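PDB 1BKP: thymidylate synthase 1, which catalyses the reductive methylation of dUMP to dTMP with 5,10-methylenetetrahydrofolate as methyl donor and reductant, and works as a homodimer. Local coordinates for residues Q2-N8 with Q238-P242; W64-K69 with I258-L263; F109-K113 with M145-E151. All blocks are in the same frame, centred on the assembly; numbering follows the deposited sequence.

Interaction 1 of 3, residues Q2-N8 with Q238-P242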
ATOM      1  N   GLN A   2      20.819  11.183   1.342  1.00 30.53           N
ATOM      2  CA  GLN A   2      20.010  12.302   1.334  1.00 24.90           C
ATOM      3  C   GLN A   2      18.598  12.079   0.715  1.00 21.53           C
ATOM      4  O   GLN A   2      18.307  11.673  -0.454  1.00 17.42           O
ATOM      5  CB  GLN A   2      20.615  13.681   0.793  1.00 12.68           C
ATOM      6  CG  GLN A   2      21.189  14.680   2.056  1.00 26.39           C
ATOM      7  CD  GLN A   2      20.229  14.902   3.280  1.00 35.33           C
ATOM      8  OE1 GLN A   2      20.697  15.151   4.384  1.00 48.12           O
ATOM      9  NE2 GLN A   2      18.912  14.963   3.047  1.00 23.06           N
ATOM     10  N   PHE A   3      17.733  12.483   1.586  1.00 18.71           N
ATOM     11  CA  PHE A   3      16.376  12.711   1.256  1.00 16.11           C
ATOM     12  C   PHE A   3      16.435  13.915   0.260  1.00 14.58           C
ATOM     13  O   PHE A   3      15.643  13.971  -0.623  1.00 16.46           O
ATOM     14  CB  PHE A   3      15.668  13.120   2.535  1.00 16.33           C
ATOM     15  CG  PHE A   3      14.179  13.384   2.367  1.00 19.73           C
ATOM     16  CD1 PHE A   3      13.469  12.904   1.255  1.00 21.75           C
ATOM     17  CD2 PHE A   3      13.498  14.133   3.282  1.00 22.67           C
ATOM     18  CE1 PHE A   3      12.099  13.196   1.079  1.00 21.78           C
ATOM     19  CE2 PHE A   3      12.087  14.410   3.062  1.00 23.12           C
ATOM     20  CZ  PHE A   3      11.436  13.949   1.995  1.00 21.09           C
ATOM     21  N   ASP A   4      17.362  14.863   0.384  1.00 13.05           N
ATOM     22  CA  ASP A   4      17.392  16.018  -0.528  1.00 15.04           C
ATOM     23  C   ASP A   4      17.545  15.507  -1.920  1.00 17.17           C
ATOM     24  O   ASP A   4      16.944  16.022  -2.831  1.00 18.23           O
ATOM     25  CB  ASP A   4      18.628  16.889  -0.270  1.00 17.75           C
ATOM     26  CG  ASP A   4      18.521  17.719   1.034  1.00 18.30           C
ATOM     27  OD1 ASP A   4      17.508  18.374   1.207  1.00 17.78           O
ATOM     28  OD2 ASP A   4      19.508  17.813   1.770  1.00 20.78           O
ATOM     29  N   LYS A   5      18.431  14.537  -2.121  1.00 15.04           N
ATOM     30  CA  LYS A   5      18.635  14.019  -3.488  1.00 14.63           C
ATOM     31  C   LYS A   5      17.425  13.344  -4.092  1.00 16.18           C
ATOM     32  O   LYS A   5      17.026  13.619  -5.203  1.00 19.53           O
ATOM     33  CB  LYS A   5      19.826  13.038  -3.493  1.00 19.89           C
ATOM     34  CG  LYS A   5      21.115  13.829  -3.233  1.00 41.52           C
ATOM     35  CD  LYS A   5      22.374  13.039  -3.451  1.00 45.39           C
ATOM     36  CE  LYS A   5      23.542  13.878  -3.010  1.00 46.26           C
ATOM     37  NZ  LYS A   5      23.465  15.178  -3.750  1.00 49.45           N
ATOM     38  N   GLN A   6      16.798  12.485  -3.293  1.00 14.89           N
ATOM     39  CA  GLN A   6      15.635  11.771  -3.762  1.00 16.73           C
ATOM     40  C   GLN A   6      14.480  12.663  -3.917  1.00 16.59           C
ATOM     41  O   GLN A   6      13.702  12.495  -4.863  1.00 14.62           O
ATOM     42  CB  GLN A   6      15.307  10.605  -2.798  1.00 17.84           C
ATOM     43  CG  GLN A   6      16.402   9.527  -2.878  1.00 16.01           C
ATOM     44  CD  GLN A   6      15.982   8.259  -2.079  1.00 17.83           C
ATOM     45  OE1 GLN A   6      14.910   7.721  -2.307  1.00 15.14           O
ATOM     46  NE2 GLN A   6      16.768   7.865  -1.128  1.00 21.00           N
ATOM     47  N   TYR A   7      14.332  13.610  -2.980  1.00 16.64           N
ATOM     48  CA  TYR A   7      13.153  14.525  -3.070  1.00 17.91           C
ATOM     49  C   TYR A   7      13.222  15.417  -4.358  1.00 15.64           C
ATOM     50  O   TYR A   7      12.250  15.541  -5.128  1.00 15.77           O
ATOM     51  CB  TYR A   7      13.133  15.378  -1.787  1.00 17.35           C
ATOM     52  CG  TYR A   7      12.092  16.452  -1.755  1.00 15.19           C
ATOM     53  CD1 TYR A   7      10.810  16.144  -1.353  1.00 14.94           C
ATOM     54  CD2 TYR A   7      12.413  17.763  -2.019  1.00 14.42           C
ATOM     55  CE1 TYR A   7       9.804  17.111  -1.192  1.00 14.52           C
ATOM     56  CE2 TYR A   7      11.436  18.771  -1.853  1.00 10.99           C
ATOM     57  CZ  TYR A   7      10.131  18.452  -1.450  1.00 17.85           C
ATOM     58  OH  TYR A   7       9.105  19.393  -1.368  1.00 18.64           O
ATOM     59  N   ASN A   8      14.421  15.958  -4.599  1.00 13.36           N
ATOM     60  CA  ASN A   8      14.673  16.799  -5.715  1.00 15.55           C
ATOM     61  C   ASN A   8      14.416  16.049  -7.010  1.00 20.33           C
ATOM     62  O   ASN A   8      13.992  16.656  -7.993  1.00 20.90           O
ATOM     63  CB  ASN A   8      16.106  17.295  -5.713  1.00 20.22           C
ATOM     64  CG  ASN A   8      16.416  18.423  -4.707  1.00 16.04           C
ATOM     65  OD1 ASN A   8      17.585  18.847  -4.614  1.00 20.40           O
ATOM     66  ND2 ASN A   8      15.488  18.799  -3.901  1.00 14.35           N
ATOM     67  N   GLN A 238      23.255  21.660  -0.308  1.00 21.90           N
ATOM     68  CA  GLN A 238      22.755  20.565   0.568  1.00 24.40           C
ATOM     69  C   GLN A 238      23.850  20.329   1.687  1.00 26.72           C
ATOM     70  O   GLN A 238      25.035  20.215   1.382  1.00 28.24           O
ATOM     71  CB  GLN A 238      22.528  19.262  -0.222  1.00 20.86           C
ATOM     72  CG  GLN A 238      21.479  19.440  -1.345  1.00 21.56           C
ATOM     73  CD  GLN A 238      21.349  18.263  -2.250  1.00 18.17           C
ATOM     74  OE1 GLN A 238      21.869  17.197  -1.993  1.00 22.43           O
ATOM     75  NE2 GLN A 238      20.653  18.453  -3.351  1.00 23.47           N
ATOM     76  N   PHE A 239      23.416  20.157   2.929  1.00 25.19           N
ATOM     77  CA  PHE A 239      24.285  19.965   4.067  1.00 25.42           C
ATOM     78  C   PHE A 239      24.203  18.525   4.509  1.00 25.79           C
ATOM     79  O   PHE A 239      23.413  17.750   3.969  1.00 28.21           O
ATOM     80  CB  PHE A 239      23.818  20.879   5.162  1.00 26.99           C
ATOM     81  CG  PHE A 239      24.015  22.359   4.804  1.00 30.71           C
ATOM     82  CD1 PHE A 239      25.258  22.801   4.302  1.00 33.05           C
ATOM     83  CD2 PHE A 239      22.941  23.233   4.769  1.00 31.26           C
ATOM     84  CE1 PHE A 239      25.408  24.081   3.758  1.00 33.51           C
ATOM     85  CE2 PHE A 239      23.080  24.518   4.232  1.00 32.56           C
ATOM     86  CZ  PHE A 239      24.326  24.918   3.728  1.00 33.55           C
ATOM     87  N   GLU A 240      25.060  18.137   5.431  1.00 22.41           N
ATOM     88  CA  GLU A 240      25.032  16.773   5.950  1.00 21.33           C
ATOM     89  C   GLU A 240      23.829  16.665   6.856  1.00 20.99           C
ATOM     90  O   GLU A 240      23.418  17.648   7.475  1.00 20.55           O
ATOM     91  CB  GLU A 240      26.304  16.489   6.787  1.00 26.87           C
ATOM     92  CG  GLU A 240      27.581  16.569   5.997  1.00 48.64           C
ATOM     93  CD  GLU A 240      28.663  15.686   6.590  1.00 85.40           C
ATOM     94  OE1 GLU A 240      28.578  15.373   7.803  1.00 90.62           O
ATOM     95  OE2 GLU A 240      29.589  15.293   5.839  1.00100.00           O
ATOM     96  N   ALA A 241      23.322  15.451   7.025  1.00 18.90           N
ATOM     97  CA  ALA A 241      22.172  15.302   7.816  1.00 18.97           C
ATOM     98  C   ALA A 241      22.503  15.483   9.308  1.00 20.26           C
ATOM     99  O   ALA A 241      23.615  15.142   9.746  1.00 20.62           O
ATOM    100  CB  ALA A 241      21.530  13.981   7.565  1.00 19.01           C
ATOM    101  N   PRO A 242      21.527  16.009  10.109  1.00 19.00           N
ATOM    102  CA  PRO A 242      21.714  16.202  11.542  1.00 19.60           C
ATOM    103  C   PRO A 242      21.644  14.831  12.204  1.00 23.96           C
ATOM    104  O   PRO A 242      21.185  13.852  11.604  1.00 25.68           O
ATOM    105  CB  PRO A 242      20.505  17.079  11.912  1.00 17.19           C
ATOM    106  CG  PRO A 242      19.489  16.754  10.911  1.00 16.66           C
ATOM    107  CD  PRO A 242      20.245  16.590   9.658  1.00 16.80           C
TER
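A small, largely polar contact at the periphery of the subunit sets the first two turns of the N-terminal helix 3-17 beside the loop that leads from helix 227-235 into strand 243-246. Gln238 contributes most of the loop's share of the 260 Å² buried. Its extended side chain reaches over to the helix, where Lys5 NZ donates a hydrogen bond to Gln238 OE1 at 3.1 Å. The aliphatic part of Asp4 lies against the same amide, with Asp4 CB 3.6 Å from Gln238 CD, and Asn8, one turn further on, brings its OD1 to 3.3 Å from Gln238 NE2. Asp4 and Asn8 are thus i and i+4 residues on one helical ridge facing the loop. In the thymidylate synthase fold this helix packs against the central sheet and helix 188-206: Phe3 turns to the other side, onto Met47 and Val192, while the Tyr7 hydroxyl is hydrogen-bonded to Met184 O. Gln2 holds the N-cap position, and its side chain runs toward the loop, placing OE1 3.5 Å from Ala241 CB, while NE2 donates to Ile56 O. Thr58 joins the two partners indirectly, since its OG1 is hydrogen-bonded both to Asp4 OD2 and to the backbone nitrogen of Phe239.

Interaction 2 of 3, residues W64-K69 with I258-L263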
ATOM      1  N   TRP A  64      10.359  19.747  12.475  1.00 18.23           N
ATOM      2  CA  TRP A  64      10.579  18.497  13.134  1.00 21.02           C
ATOM      3  C   TRP A  64       9.888  18.257  14.447  1.00 19.52           C
ATOM      4  O   TRP A  64       9.468  17.177  14.686  1.00 20.94           O
ATOM      5  CB  TRP A  64      12.076  18.248  13.222  1.00 23.78           C
ATOM      6  CG  TRP A  64      12.781  19.121  14.251  1.00 25.50           C
ATOM      7  CD1 TRP A  64      13.318  20.396  14.053  1.00 25.78           C
ATOM      8  CD2 TRP A  64      13.072  18.752  15.596  1.00 26.47           C
ATOM      9  NE1 TRP A  64      13.936  20.818  15.225  1.00 26.68           N
ATOM     10  CE2 TRP A  64      13.805  19.825  16.177  1.00 27.29           C
ATOM     11  CE3 TRP A  64      12.785  17.607  16.393  1.00 26.33           C
ATOM     12  CZ2 TRP A  64      14.243  19.772  17.494  1.00 25.91           C
ATOM     13  CZ3 TRP A  64      13.230  17.554  17.699  1.00 25.99           C
ATOM     14  CH2 TRP A  64      13.955  18.640  18.237  1.00 26.25           C
ATOM     15  N   LYS A  65       9.833  19.241  15.332  1.00 18.66           N
ATOM     16  CA  LYS A  65       9.145  19.097  16.630  1.00 17.18           C
ATOM     17  C   LYS A  65       7.654  18.855  16.474  1.00 18.17           C
ATOM     18  O   LYS A  65       7.092  18.024  17.163  1.00 18.72           O
ATOM     19  CB  LYS A  65       9.372  20.339  17.464  1.00 19.70           C
ATOM     20  CG  LYS A  65      10.718  20.388  18.130  1.00 35.02           C
ATOM     21  CD  LYS A  65      10.633  21.338  19.359  1.00 50.89           C
ATOM     22  CE  LYS A  65      11.982  21.722  19.909  1.00 54.56           C
ATOM     23  NZ  LYS A  65      11.872  22.866  20.838  1.00 51.58           N
ATOM     24  N   THR A  66       6.978  19.687  15.670  1.00 18.79           N
ATOM     25  CA  THR A  66       5.555  19.537  15.353  1.00 16.67           C
ATOM     26  C   THR A  66       5.283  18.132  14.757  1.00 11.57           C
ATOM     27  O   THR A  66       4.304  17.497  15.119  1.00 12.91           O
ATOM     28  CB  THR A  66       5.185  20.532  14.301  1.00 20.97           C
ATOM     29  OG1 THR A  66       5.497  21.805  14.865  1.00 26.56           O
ATOM     30  CG2 THR A  66       3.707  20.447  13.934  1.00 17.30           C
ATOM     31  N   ALA A  67       6.191  17.638  13.929  1.00 11.87           N
ATOM     32  CA  ALA A  67       5.999  16.280  13.349  1.00 11.44           C
ATOM     33  C   ALA A  67       5.994  15.214  14.421  1.00 12.68           C
ATOM     34  O   ALA A  67       5.151  14.274  14.351  1.00 13.51           O
ATOM     35  CB  ALA A  67       7.110  16.004  12.324  1.00 11.89           C
ATOM     36  N   ILE A  68       6.959  15.298  15.380  1.00 14.80           N
ATOM     37  CA  ILE A  68       6.976  14.357  16.489  1.00 14.21           C
ATOM     38  C   ILE A  68       5.780  14.514  17.398  1.00 13.99           C
ATOM     39  O   ILE A  68       5.211  13.512  17.852  1.00 14.82           O
ATOM     40  CB  ILE A  68       8.283  14.401  17.247  1.00 14.04           C
ATOM     41  CG1 ILE A  68       9.362  14.048  16.247  1.00 11.94           C
ATOM     42  CG2 ILE A  68       8.281  13.477  18.460  1.00 13.30           C
ATOM     43  CD1 ILE A  68      10.812  14.178  16.831  1.00 12.82           C
ATOM     44  N   LYS A  69       5.344  15.753  17.639  1.00 14.43           N
ATOM     45  CA  LYS A  69       4.118  15.913  18.461  1.00 13.83           C
ATOM     46  C   LYS A  69       2.885  15.237  17.876  1.00 13.48           C
ATOM     47  O   LYS A  69       2.124  14.567  18.651  1.00 14.86           O
ATOM     48  CB  LYS A  69       3.834  17.389  18.826  1.00 15.58           C
ATOM     49  CG  LYS A  69       4.828  17.970  19.826  1.00 15.72           C
ATOM     50  CD  LYS A  69       4.656  19.482  19.848  1.00 17.59           C
ATOM     51  CE  LYS A  69       5.529  20.108  20.913  1.00 32.61           C
ATOM     52  NZ  LYS A  69       5.453  21.591  20.829  1.00 44.18           N
ATOM     53  N   ILE A 258       8.117  14.445  24.301  1.00 20.81           N
ATOM     54  CA  ILE A 258       8.846  15.326  23.360  1.00 19.55           C
ATOM     55  C   ILE A 258      10.257  15.640  23.768  1.00 20.34           C
ATOM     56  O   ILE A 258      11.125  15.729  22.920  1.00 21.14           O
ATOM     57  CB  ILE A 258       7.976  16.615  23.004  1.00 17.49           C
ATOM     58  CG1 ILE A 258       8.578  17.324  21.813  1.00 23.75           C
ATOM     59  CG2 ILE A 258       7.806  17.502  24.168  1.00 15.95           C
ATOM     60  CD1 ILE A 258       8.587  16.410  20.507  1.00 24.57           C
ATOM     61  N   ASP A 259      10.548  15.729  25.075  1.00 21.70           N
ATOM     62  CA  ASP A 259      11.903  16.012  25.526  1.00 21.19           C
ATOM     63  C   ASP A 259      12.837  14.850  25.320  1.00 22.50           C
ATOM     64  O   ASP A 259      14.021  15.045  25.396  1.00 24.70           O
ATOM     65  CB  ASP A 259      11.860  16.436  26.997  1.00 26.73           C
ATOM     66  CG  ASP A 259      10.812  17.559  27.201  1.00 38.86           C
ATOM     67  OD1 ASP A 259      10.982  18.624  26.502  1.00 37.37           O
ATOM     68  OD2 ASP A 259       9.755  17.293  27.866  1.00 41.26           O
ATOM     69  N   ASP A 260      12.346  13.722  24.769  1.00 21.77           N
ATOM     70  CA  ASP A 260      13.284  12.597  24.560  1.00 22.30           C
ATOM     71  C   ASP A 260      13.921  12.600  23.142  1.00 22.24           C
ATOM     72  O   ASP A 260      14.590  11.644  22.754  1.00 21.73           O
ATOM     73  CB  ASP A 260      12.586  11.237  24.803  1.00 23.82           C
ATOM     74  CG  ASP A 260      12.222  11.033  26.243  1.00 24.42           C
ATOM     75  OD1 ASP A 260      13.024  11.367  27.113  1.00 28.53           O
ATOM     76  OD2 ASP A 260      11.121  10.586  26.542  1.00 25.29           O
ATOM     77  N   PHE A 261      13.690  13.684  22.382  1.00 19.82           N
ATOM     78  CA  PHE A 261      14.146  13.745  21.009  1.00 19.76           C
ATOM     79  C   PHE A 261      14.876  15.072  20.803  1.00 22.01           C
ATOM     80  O   PHE A 261      14.343  16.080  21.140  1.00 25.12           O
ATOM     81  CB  PHE A 261      12.897  13.769  20.100  1.00 17.90           C
ATOM     82  CG  PHE A 261      12.051  12.508  20.188  1.00 15.43           C
ATOM     83  CD1 PHE A 261      12.392  11.387  19.456  1.00 16.54           C
ATOM     84  CD2 PHE A 261      10.986  12.460  21.016  1.00 16.57           C
ATOM     85  CE1 PHE A 261      11.650  10.198  19.573  1.00 17.26           C
ATOM     86  CE2 PHE A 261      10.190  11.276  21.159  1.00 17.92           C
ATOM     87  CZ  PHE A 261      10.556  10.107  20.405  1.00 17.51           C
ATOM     88  N   LYS A 262      16.021  15.087  20.158  1.00 23.78           N
ATOM     89  CA  LYS A 262      16.679  16.352  19.923  1.00 26.19           C
ATOM     90  C   LYS A 262      17.471  16.136  18.634  1.00 25.25           C
ATOM     91  O   LYS A 262      18.090  15.093  18.475  1.00 25.11           O
ATOM     92  CB  LYS A 262      17.606  16.666  21.150  1.00 37.19           C
ATOM     93  CG  LYS A 262      18.976  17.156  20.839  1.00 55.06           C
ATOM     94  CD  LYS A 262      19.783  17.335  22.132  1.00 76.89           C
ATOM     95  CE  LYS A 262      20.839  18.451  21.996  1.00 93.02           C
ATOM     96  NZ  LYS A 262      21.392  18.889  23.326  1.00 97.33           N
ATOM     97  N   LEU A 263      17.368  17.091  17.708  1.00 22.72           N
ATOM     98  CA  LEU A 263      18.077  17.099  16.463  1.00 22.78           C
ATOM     99  C   LEU A 263      19.290  17.885  16.698  1.00 22.61           C
ATOM    100  O   LEU A 263      19.192  19.029  17.070  1.00 27.70           O
ATOM    101  CB  LEU A 263      17.256  17.849  15.461  1.00 24.53           C
ATOM    102  CG  LEU A 263      17.236  17.390  14.028  1.00 25.52           C
ATOM    103  CD1 LEU A 263      17.081  15.830  13.985  1.00 21.48           C
ATOM    104  CD2 LEU A 263      16.081  18.144  13.304  1.00 24.82           C
TER
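Apolar side chains fill the space between the first turns of helix 64-75 and the short stretch in which a 3-10 turn, 258-260, runs into strand 261-264. Helix and strand axes run nearly antiparallel, at 156°, and approach to 10.1 Å. Trp64 adopts a p chi1 rotamer that lays its indole along the strand: Leu263 CD2 sits 3.6 Å from the centroid of the five-membered ring, almost on the ring normal, a CH-pi contact, while Trp64 CH2 comes edge-on within 3.9 Å of Phe261 O. One turn later Ile68, in the mt rotamer, places CG2 over the face of the Phe261 ring, 4.1 Å from its centroid. The same Ile68 CG2 is 3.6 Å from Ile258 CD1, which the tp rotamer of Ile258 directs against the helix. Phe261 also packs on Val197 and Met201. The result is a helix packed against a peripheral two-stranded antiparallel sheet, 243-246 with 261-264, beside the long helix 188-206 of the thymidylate synthase fold.

Interaction 3 of 3, residues F109-K113 with M145-E151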
ATOM      1  N   PHE A 109      -7.996   7.417  16.657  1.00 16.82           N
ATOM      2  CA  PHE A 109      -9.170   6.633  17.050  1.00 15.41           C
ATOM      3  C   PHE A 109      -9.040   5.194  16.502  1.00 15.68           C
ATOM      4  O   PHE A 109      -9.269   4.217  17.235  1.00 15.58           O
ATOM      5  CB  PHE A 109     -10.430   7.264  16.483  1.00 14.56           C
ATOM      6  CG  PHE A 109     -11.678   6.530  16.891  1.00 16.50           C
ATOM      7  CD1 PHE A 109     -12.288   6.819  18.131  1.00 17.54           C
ATOM      8  CD2 PHE A 109     -12.188   5.508  16.100  1.00 16.97           C
ATOM      9  CE1 PHE A 109     -13.407   6.051  18.543  1.00 19.19           C
ATOM     10  CE2 PHE A 109     -13.275   4.738  16.516  1.00 16.89           C
ATOM     11  CZ  PHE A 109     -13.889   5.006  17.740  1.00 18.00           C
ATOM     12  N   GLN A 110      -8.554   5.032  15.263  1.00 15.05           N
ATOM     13  CA  GLN A 110      -8.438   3.709  14.696  1.00 15.89           C
ATOM     14  C   GLN A 110      -7.350   2.903  15.414  1.00 16.36           C
ATOM     15  O   GLN A 110      -7.459   1.691  15.547  1.00 16.87           O
ATOM     16  CB  GLN A 110      -8.137   3.808  13.201  1.00 13.09           C
ATOM     17  CG  GLN A 110      -9.429   4.276  12.373  1.00  9.70           C
ATOM     18  CD  GLN A 110     -10.612   3.351  12.610  1.00 16.16           C
ATOM     19  OE1 GLN A 110     -10.421   2.121  12.716  1.00 19.28           O
ATOM     20  NE2 GLN A 110     -11.815   3.883  12.696  1.00 14.20           N
ATOM     21  N   LEU A 111      -6.251   3.567  15.752  1.00 17.62           N
ATOM     22  CA  LEU A 111      -5.107   2.907  16.438  1.00 18.09           C
ATOM     23  C   LEU A 111      -5.394   2.484  17.902  1.00 19.17           C
ATOM     24  O   LEU A 111      -4.640   1.653  18.496  1.00 20.01           O
ATOM     25  CB  LEU A 111      -3.838   3.783  16.395  1.00 17.49           C
ATOM     26  CG  LEU A 111      -3.251   3.860  14.947  1.00 18.97           C
ATOM     27  CD1 LEU A 111      -2.004   4.680  14.890  1.00 17.91           C
ATOM     28  CD2 LEU A 111      -2.988   2.479  14.282  1.00 20.72           C
ATOM     29  N   GLY A 112      -6.498   3.039  18.453  1.00 17.11           N
ATOM     30  CA  GLY A 112      -6.827   2.789  19.837  1.00 15.13           C
ATOM     31  C   GLY A 112      -8.001   1.845  20.039  1.00 20.51           C
ATOM     32  O   GLY A 112      -8.253   1.479  21.197  1.00 22.14           O
ATOM     33  N   LYS A 113      -8.680   1.413  18.957  1.00 20.80           N
ATOM     34  CA  LYS A 113      -9.836   0.553  19.068  1.00 21.50           C
ATOM     35  C   LYS A 113      -9.376  -0.827  19.537  1.00 20.58           C
ATOM     36  O   LYS A 113      -8.516  -1.415  18.917  1.00 21.14           O
ATOM     37  CB  LYS A 113     -10.444   0.448  17.683  1.00 24.21           C
ATOM     38  CG  LYS A 113     -11.861   0.093  17.593  1.00 39.37           C
ATOM     39  CD  LYS A 113     -12.434   0.678  16.290  1.00 39.17           C
ATOM     40  CE  LYS A 113     -13.832   0.305  16.198  1.00 41.79           C
ATOM     41  NZ  LYS A 113     -14.305   0.468  14.828  1.00 32.65           N
ATOM     42  N   MET A 145      -3.346  -0.114   9.899  1.00 13.74           N
ATOM     43  CA  MET A 145      -4.277   0.423   8.901  1.00 15.23           C
ATOM     44  C   MET A 145      -5.181   1.419   9.490  1.00 13.07           C
ATOM     45  O   MET A 145      -5.994   1.055  10.401  1.00 12.73           O
ATOM     46  CB  MET A 145      -5.172  -0.810   8.435  1.00 14.95           C
ATOM     47  CG  MET A 145      -6.218  -0.528   7.287  1.00 13.23           C
ATOM     48  SD  MET A 145      -5.434   0.189   5.901  1.00 14.02           S
ATOM     49  CE  MET A 145      -4.284  -1.092   5.412  1.00 16.08           C
ATOM     50  N   LEU A 146      -5.154   2.629   8.934  1.00 12.70           N
ATOM     51  CA  LEU A 146      -6.084   3.683   9.394  1.00 13.60           C
ATOM     52  C   LEU A 146      -7.269   3.769   8.459  1.00 15.54           C
ATOM     53  O   LEU A 146      -8.312   4.308   8.887  1.00 16.48           O
ATOM     54  CB  LEU A 146      -5.412   5.026   9.391  1.00 14.16           C
ATOM     55  CG  LEU A 146      -4.160   5.225  10.233  1.00 14.69           C
ATOM     56  CD1 LEU A 146      -3.488   6.643  10.124  1.00 12.71           C
ATOM     57  CD2 LEU A 146      -4.552   4.869  11.696  1.00 16.91           C
ATOM     58  N   TRP A 147      -7.171   3.153   7.273  1.00 15.59           N
ATOM     59  CA  TRP A 147      -8.279   3.154   6.254  1.00 17.57           C
ATOM     60  C   TRP A 147      -9.268   2.004   6.585  1.00 17.97           C
ATOM     61  O   TRP A 147      -9.189   0.910   6.013  1.00 21.23           O
ATOM     62  CB  TRP A 147      -7.755   2.926   4.838  1.00 18.41           C
ATOM     63  CG  TRP A 147      -8.724   3.275   3.764  1.00 18.25           C
ATOM     64  CD1 TRP A 147      -9.624   2.477   3.203  1.00 17.74           C
ATOM     65  CD2 TRP A 147      -8.861   4.558   3.152  1.00 18.19           C
ATOM     66  NE1 TRP A 147     -10.348   3.178   2.252  1.00 16.86           N
ATOM     67  CE2 TRP A 147      -9.899   4.463   2.212  1.00 18.59           C
ATOM     68  CE3 TRP A 147      -8.203   5.781   3.323  1.00 19.26           C
ATOM     69  CZ2 TRP A 147     -10.304   5.555   1.415  1.00 21.46           C
ATOM     70  CZ3 TRP A 147      -8.601   6.886   2.534  1.00 20.30           C
ATOM     71  CH2 TRP A 147      -9.620   6.766   1.610  1.00 21.22           C
ATOM     72  N   ASN A 148     -10.100   2.219   7.578  1.00 15.78           N
ATOM     73  CA  ASN A 148     -11.080   1.257   8.024  1.00 15.38           C
ATOM     74  C   ASN A 148     -12.318   1.540   7.137  1.00 20.12           C
ATOM     75  O   ASN A 148     -13.018   2.529   7.345  1.00 18.20           O
ATOM     76  CB  ASN A 148     -11.449   1.545   9.481  1.00 12.90           C
ATOM     77  CG  ASN A 148     -12.453   0.524  10.040  1.00 18.72           C
ATOM     78  OD1 ASN A 148     -13.295  -0.021   9.301  1.00 24.78           O
ATOM     79  ND2 ASN A 148     -12.447   0.350  11.368  1.00 15.08           N
ATOM     80  N   PRO A 149     -12.655   0.591   6.235  1.00 20.14           N
ATOM     81  CA  PRO A 149     -13.799   0.759   5.302  1.00 19.11           C
ATOM     82  C   PRO A 149     -15.184   0.962   5.934  1.00 17.48           C
ATOM     83  O   PRO A 149     -16.028   1.607   5.354  1.00 18.50           O
ATOM     84  CB  PRO A 149     -13.713  -0.496   4.393  1.00 18.09           C
ATOM     85  CG  PRO A 149     -12.974  -1.535   5.297  1.00 18.66           C
ATOM     86  CD  PRO A 149     -12.043  -0.761   6.160  1.00 18.33           C
ATOM     87  N   ASP A 150     -15.346   0.471   7.145  1.00 16.49           N
ATOM     88  CA  ASP A 150     -16.638   0.545   7.834  1.00 18.47           C
ATOM     89  C   ASP A 150     -16.851   1.912   8.456  1.00 20.46           C
ATOM     90  O   ASP A 150     -17.966   2.258   8.798  1.00 22.03           O
ATOM     91  CB  ASP A 150     -16.662  -0.461   8.994  1.00 18.26           C
ATOM     92  CG  ASP A 150     -16.929  -1.874   8.550  1.00 22.35           C
ATOM     93  OD1 ASP A 150     -17.578  -2.114   7.543  1.00 25.98           O
ATOM     94  OD2 ASP A 150     -16.528  -2.777   9.255  1.00 23.75           O
ATOM     95  N   GLU A 151     -15.789   2.683   8.576  1.00 20.20           N
ATOM     96  CA  GLU A 151     -15.913   3.942   9.281  1.00 20.31           C
ATOM     97  C   GLU A 151     -15.481   5.185   8.536  1.00 20.58           C
ATOM     98  O   GLU A 151     -15.512   6.277   9.130  1.00 23.09           O
ATOM     99  CB  GLU A 151     -15.122   3.851  10.624  1.00 19.51           C
ATOM    100  CG  GLU A 151     -15.656   2.750  11.509  1.00 20.00           C
ATOM    101  CD  GLU A 151     -15.412   3.055  13.016  1.00 25.90           C
ATOM    102  OE1 GLU A 151     -14.335   2.853  13.553  1.00 27.61           O
ATOM    103  OE2 GLU A 151     -16.352   3.546  13.640  1.00 40.84           O
TER
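Buried at the dimer interface, this contact is a polar network in which the end of helix 108-112 meets the loop that follows strand 143-145. Gln110 is satisfied at both ends of its amide: OE1 accepts from Asn148 ND2 at 3.0 Å, and NE2 donates to Glu151 OE1 at 2.9 Å as well as to His105 O. Glu151 OE1 also takes the salt bridge from Lys113 NZ at 2.7 Å, while its other carboxylate oxygen, OE2, is hydrogen-bonded to His105 ND1. Within the loop, Asn148 OD1 accepts from Asp150 N at 3.0 Å, an Asx turn that follows an inverse gamma turn centred on Trp147. Strand 143-145 is an outermost strand of the six-stranded sheet within this chain, and in the thymidylate synthase dimer the two sheets face one another; here Met145 packs on Met145 of the second subunit. Across that interface Asp150 OD2 of the second subunit accepts from Asn148 ND2 and forms a salt bridge with Lys113 NZ, and the reciprocal pairs repeat about the dimer. Beside the polar groups, Leu111 CG packs 3.6 Å from Leu146 CD2, and the Leu146 side chain lies about 8 Å from that of the catalytic Cys160.

From the N terminus, residues 2-8 open the widest loop, closed by interaction 1 only at residues 238-242, 230 residues later. Helix 64-75 starts within that span, but its partner at 258-263 lies beyond 242, so interactions 1 and 2 cross. They also touch, Pro242 CG lying 3.9 Å from Leu263 CG, where the 238-242 loop runs into strand 243-246, whose partner strand 261-264 carries Leu263. Interaction 3 closes a much shorter loop, 109-113 to 145-151, nested inside both others. Its centre is about 33 Å from that of interaction 1, on the opposite side of the chain's centre, where its residues also meet the second subunit.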